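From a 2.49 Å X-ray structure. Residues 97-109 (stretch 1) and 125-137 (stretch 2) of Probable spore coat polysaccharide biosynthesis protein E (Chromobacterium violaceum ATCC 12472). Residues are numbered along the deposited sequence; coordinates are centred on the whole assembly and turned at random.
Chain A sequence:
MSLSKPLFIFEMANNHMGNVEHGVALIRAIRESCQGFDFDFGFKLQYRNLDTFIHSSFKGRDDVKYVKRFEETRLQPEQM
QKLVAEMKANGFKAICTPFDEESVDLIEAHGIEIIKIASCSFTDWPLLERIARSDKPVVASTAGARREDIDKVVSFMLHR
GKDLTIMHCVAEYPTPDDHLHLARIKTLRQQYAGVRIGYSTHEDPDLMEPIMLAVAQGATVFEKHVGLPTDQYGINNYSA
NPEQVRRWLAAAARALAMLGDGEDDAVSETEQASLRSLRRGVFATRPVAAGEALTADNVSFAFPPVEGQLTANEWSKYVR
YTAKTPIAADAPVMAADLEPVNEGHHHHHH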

# COMPACT_ATOMS: atom_id res chain seq x y z
N THR A 97 -11.04 22.24 -14.16
CA THR A 97 -12.23 21.43 -14.34
C THR A 97 -13.37 22.26 -14.92
O THR A 97 -13.96 23.11 -14.22
CB THR A 97 -12.71 20.85 -13.02
OG1 THR A 97 -11.60 20.24 -12.37
CG2 THR A 97 -13.81 19.83 -13.22
N PRO A 98 -13.70 22.00 -16.19
CA PRO A 98 -14.83 22.62 -16.83
C PRO A 98 -16.09 21.86 -16.47
O PRO A 98 -16.04 20.65 -16.26
CB PRO A 98 -14.54 22.36 -18.29
CG PRO A 98 -13.99 20.97 -18.25
CD PRO A 98 -13.15 20.91 -17.00
N PHE A 99 -17.23 22.51 -16.44
CA PHE A 99 -18.46 21.76 -16.25
C PHE A 99 -19.38 21.96 -17.43
O PHE A 99 -20.34 21.21 -17.59
CB PHE A 99 -19.14 22.14 -14.94
CG PHE A 99 -18.34 21.80 -13.73
CD1 PHE A 99 -18.65 20.67 -12.98
CD2 PHE A 99 -17.25 22.58 -13.35
CE1 PHE A 99 -17.89 20.33 -11.86
CE2 PHE A 99 -16.49 22.26 -12.26
CZ PHE A 99 -16.80 21.13 -11.50
N ASP A 100 -19.05 22.98 -18.24
CA ASP A 100 -19.80 23.41 -19.44
C ASP A 100 -18.98 23.12 -20.65
O ASP A 100 -17.75 23.07 -20.56
CB ASP A 100 -19.88 24.93 -19.51
CG ASP A 100 -20.79 25.51 -18.51
OD1 ASP A 100 -20.29 26.25 -17.65
OD2 ASP A 100 -22.01 25.26 -18.59
N GLU A 101 -19.62 23.02 -21.81
CA GLU A 101 -18.86 23.02 -23.04
C GLU A 101 -18.15 24.33 -23.17
O GLU A 101 -16.95 24.37 -23.41
CB GLU A 101 -19.73 22.73 -24.26
CG GLU A 101 -21.23 22.65 -23.99
CD GLU A 101 -21.62 21.37 -23.27
OE1 GLU A 101 -21.39 20.27 -23.82
OE2 GLU A 101 -22.13 21.50 -22.14
N GLU A 102 -18.89 25.41 -22.97
CA GLU A 102 -18.32 26.76 -23.07
C GLU A 102 -17.11 26.95 -22.16
O GLU A 102 -16.25 27.78 -22.45
CB GLU A 102 -19.37 27.85 -22.79
CG GLU A 102 -18.88 29.30 -23.06
CD GLU A 102 -20.01 30.33 -23.18
OE1 GLU A 102 -19.71 31.55 -23.15
OE2 GLU A 102 -21.19 29.92 -23.29
N SER A 103 -17.04 26.20 -21.06
CA SER A 103 -15.90 26.35 -20.15
C SER A 103 -14.66 25.65 -20.71
O SER A 103 -13.54 26.07 -20.45
CB SER A 103 -16.23 25.87 -18.73
OG SER A 103 -17.34 26.59 -18.22
N VAL A 104 -14.88 24.61 -21.49
CA VAL A 104 -13.78 24.03 -22.24
C VAL A 104 -13.19 25.08 -23.19
O VAL A 104 -11.96 25.24 -23.26
CB VAL A 104 -14.22 22.79 -23.07
CG1 VAL A 104 -13.06 22.28 -23.94
CG2 VAL A 104 -14.76 21.68 -22.18
N ASP A 105 -14.06 25.79 -23.91
CA ASP A 105 -13.63 26.82 -24.85
C ASP A 105 -12.72 27.75 -24.10
O ASP A 105 -11.60 28.06 -24.55
CB ASP A 105 -14.82 27.59 -25.38
CG ASP A 105 -15.57 26.83 -26.46
OD1 ASP A 105 -14.90 26.31 -27.38
OD2 ASP A 105 -16.82 26.77 -26.40
N LEU A 106 -13.21 28.18 -22.94
CA LEU A 106 -12.52 29.10 -22.10
C LEU A 106 -11.17 28.53 -21.64
O LEU A 106 -10.14 29.22 -21.72
CB LEU A 106 -13.39 29.41 -20.89
CG LEU A 106 -13.54 30.86 -20.43
CD1 LEU A 106 -13.90 30.90 -18.93
CD2 LEU A 106 -12.29 31.70 -20.74
N ILE A 107 -11.17 27.28 -21.16
CA ILE A 107 -9.92 26.65 -20.78
C ILE A 107 -8.87 26.79 -21.88
O ILE A 107 -7.72 27.04 -21.58
CB ILE A 107 -10.09 25.15 -20.43
CG1 ILE A 107 -10.47 24.97 -18.95
CG2 ILE A 107 -8.82 24.34 -20.74
CD1 ILE A 107 -11.15 23.64 -18.66
N GLU A 108 -9.28 26.66 -23.15
CA GLU A 108 -8.38 26.81 -24.30
C GLU A 108 -7.76 28.22 -24.37
O GLU A 108 -6.52 28.38 -24.48
CB GLU A 108 -9.12 26.54 -25.61
CG GLU A 108 -9.86 25.20 -25.69
CD GLU A 108 -9.01 24.06 -26.23
OE1 GLU A 108 -9.59 22.97 -26.46
OE2 GLU A 108 -7.79 24.24 -26.42
N ALA A 109 -8.63 29.22 -24.32
CA ALA A 109 -8.21 30.62 -24.35
C ALA A 109 -7.16 30.96 -23.28
O ALA A 109 -6.24 31.78 -23.51
CB ALA A 109 -9.42 31.51 -24.20
N TRP A 125 -21.96 13.01 -20.99
CA TRP A 125 -21.50 12.64 -22.33
C TRP A 125 -21.25 13.79 -23.29
O TRP A 125 -20.21 13.86 -23.93
CB TRP A 125 -22.49 11.69 -22.97
CG TRP A 125 -22.70 10.48 -22.15
CD1 TRP A 125 -23.88 10.06 -21.57
CD2 TRP A 125 -21.70 9.53 -21.78
NE1 TRP A 125 -23.67 8.89 -20.88
CE2 TRP A 125 -22.34 8.54 -20.98
CE3 TRP A 125 -20.32 9.41 -22.03
CZ2 TRP A 125 -21.63 7.45 -20.42
CZ3 TRP A 125 -19.62 8.32 -21.48
CH2 TRP A 125 -20.28 7.36 -20.68
N PRO A 126 -22.22 14.71 -23.39
CA PRO A 126 -22.00 15.88 -24.23
C PRO A 126 -20.75 16.63 -23.79
O PRO A 126 -20.02 17.15 -24.65
CB PRO A 126 -23.23 16.75 -23.97
CG PRO A 126 -24.26 15.81 -23.46
CD PRO A 126 -23.54 14.73 -22.73
N LEU A 127 -20.50 16.72 -22.48
CA LEU A 127 -19.32 17.43 -22.00
C LEU A 127 -18.07 16.68 -22.41
O LEU A 127 -17.05 17.31 -22.74
CB LEU A 127 -19.33 17.63 -20.47
CG LEU A 127 -18.06 18.29 -19.94
CD1 LEU A 127 -17.80 19.66 -20.61
CD2 LEU A 127 -17.99 18.42 -18.43
N LEU A 128 -18.15 15.35 -22.40
CA LEU A 128 -17.01 14.52 -22.78
C LEU A 128 -16.70 14.67 -24.26
O LEU A 128 -15.53 14.80 -24.64
CB LEU A 128 -17.23 13.04 -22.43
CG LEU A 128 -17.31 12.69 -20.95
CD1 LEU A 128 -17.01 11.22 -20.74
CD2 LEU A 128 -16.35 13.52 -20.09
N GLU A 129 -17.73 14.65 -25.09
CA GLU A 129 -17.54 14.90 -26.51
C GLU A 129 -16.76 16.19 -26.69
O GLU A 129 -15.76 16.20 -27.40
CB GLU A 129 -18.87 14.95 -27.26
CG GLU A 129 -19.50 13.57 -27.54
CD GLU A 129 -21.01 13.62 -27.87
OE1 GLU A 129 -21.77 14.36 -27.18
OE2 GLU A 129 -21.45 12.90 -28.80
N ARG A 130 -17.17 17.27 -26.01
CA ARG A 130 -16.47 18.55 -26.14
C ARG A 130 -15.03 18.47 -25.71
O ARG A 130 -14.19 19.17 -26.31
CB ARG A 130 -17.12 19.72 -25.40
CG ARG A 130 -17.39 20.91 -26.35
CD ARG A 130 -16.31 22.01 -26.49
NE ARG A 130 -14.99 21.57 -26.94
CZ ARG A 130 -13.94 22.38 -27.12
NH1 ARG A 130 -14.04 23.69 -26.92
NH2 ARG A 130 -12.77 21.87 -27.48
N ILE A 131 -14.74 17.65 -24.70
CA ILE A 131 -13.38 17.51 -24.17
C ILE A 131 -12.52 16.70 -25.12
O ILE A 131 -11.36 17.00 -25.35
CB ILE A 131 -13.40 16.87 -22.77
CG1 ILE A 131 -14.02 17.84 -21.75
CG2 ILE A 131 -12.02 16.45 -22.37
CD1 ILE A 131 -14.28 17.26 -20.35
N ALA A 132 -13.12 15.64 -25.66
CA ALA A 132 -12.43 14.75 -26.58
C ALA A 132 -11.91 15.50 -27.79
O ALA A 132 -10.84 15.23 -28.26
CB ALA A 132 -13.35 13.64 -27.03
N ARG A 133 -12.67 16.45 -28.29
CA ARG A 133 -12.21 17.22 -29.42
C ARG A 133 -11.17 18.26 -29.01
O ARG A 133 -10.87 19.16 -29.76
CB ARG A 133 -13.37 17.77 -30.26
CG ARG A 133 -14.07 19.02 -29.78
CD ARG A 133 -14.99 19.58 -30.90
NE ARG A 133 -16.28 18.87 -30.96
CZ ARG A 133 -17.44 19.37 -30.53
NH1 ARG A 133 -17.50 20.60 -30.01
NH2 ARG A 133 -18.55 18.64 -30.61
N SER A 134 -10.61 18.12 -27.82
CA SER A 134 -9.56 19.01 -27.34
C SER A 134 -8.26 18.27 -27.52
O SER A 134 -8.28 17.13 -27.96
CB SER A 134 -9.79 19.34 -25.87
OG SER A 134 -9.19 20.57 -25.53
N ASP A 135 -7.12 18.88 -27.20
CA ASP A 135 -5.85 18.15 -27.38
C ASP A 135 -4.90 18.17 -26.15
O ASP A 135 -3.66 18.08 -26.25
CB ASP A 135 -5.17 18.53 -28.72
CG ASP A 135 -5.80 17.80 -29.96
OD1 ASP A 135 -6.00 16.55 -29.91
OD2 ASP A 135 -6.07 18.46 -31.00
N LYS A 136 -5.52 18.26 -24.99
CA LYS A 136 -4.81 18.26 -23.72
C LYS A 136 -5.04 16.96 -22.96
O LYS A 136 -6.07 16.29 -23.13
CB LYS A 136 -5.28 19.45 -22.88
CG LYS A 136 -5.12 20.73 -23.63
CD LYS A 136 -6.36 21.58 -23.56
CE LYS A 136 -6.11 22.83 -22.74
NZ LYS A 136 -4.90 23.55 -23.24
N PRO A 137 -4.09 16.61 -22.10
CA PRO A 137 -4.20 15.48 -21.19
C PRO A 137 -5.46 15.54 -20.32
O PRO A 137 -6.00 16.62 -20.08
CB PRO A 137 -2.97 15.65 -20.31
CG PRO A 137 -2.00 16.35 -21.18
CD PRO A 137 -2.80 17.31 -21.96

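The strongest polar link between the two stretches is centred on Arg130, whose guanidinium reaches two carboxylates one helical turn apart on the facing helix. Asp105 OD1 lies 2.8 Å from Arg130 NH1, a salt bridge that meets the guanidinium at its edge, near the plane, where its N-H groups point. Glu108 OE1 makes a second, longer salt bridge to Arg130 NH2 at 3.5 Å. The same oxygen also accepts a short hydrogen bond from the hydroxyl of Ser134, with Ser134 OG to Glu108 OE1 at 2.6 Å. One carboxylate oxygen thus ties the helix of stretch 1 both to the opposing helix and to the loop that follows it. Lys136 adds positive charge nearby, but Glu108 OE2 and Lys136 NZ are 4.4 Å apart, beyond a salt bridge; the lysine nitrogen is hydrogen-bonded elsewhere in the structure.

Arg130 is as much a packing residue as a charged one. Its side chain sits as a knob among Glu101, Val104, Asp105 and Glu108, and it has the largest area covered across the contact. Val104 CG1 lies over one face of the guanidinium, 3.3 Å from Arg130 CZ, while the aliphatic part of the arginine rests on Glu101, with Arg130 CG 3.6 Å from Glu101 CB. The rule to read here is that a long charged side chain can pack among the residues of a facing helix, guanidinium included, and still offer its N-H groups to acids beside it.

Deeper in, the contact turns apolar. Val104, pointing toward stretch 2, sets CG2 4.0 Å from Leu127 CD1 and 3.9 Å from Ile131 CG1, so one methyl packs against residues a turn apart. Leu127 also reaches the backbone leading into helix 101-109: its CD1 is 3.4 Å from Asp100 O, and its CD2 is 3.7 Å from Pro98 O. Pro98 CG and Ile131 CD1 extend the apolar patch more loosely at 4.3 Å. Toward the other end, Ile107 CG2 lies 3.7 Å from Lys136 CE, so the carbon chain of the lysine also contributes to the packing.

Helices 101-109 and 125-132 run in nearly the same direction, 23° apart, with axes approaching to 9.4 Å. Glu101 pairs with Leu127, their CA atoms 5.7 Å apart, and Val104 with Ile131, CA to CA 6.8 Å. Within stretch 1, Ser103 OG donates to Asp100 OD1 at 3.0 Å, a local bond at the start of the helix.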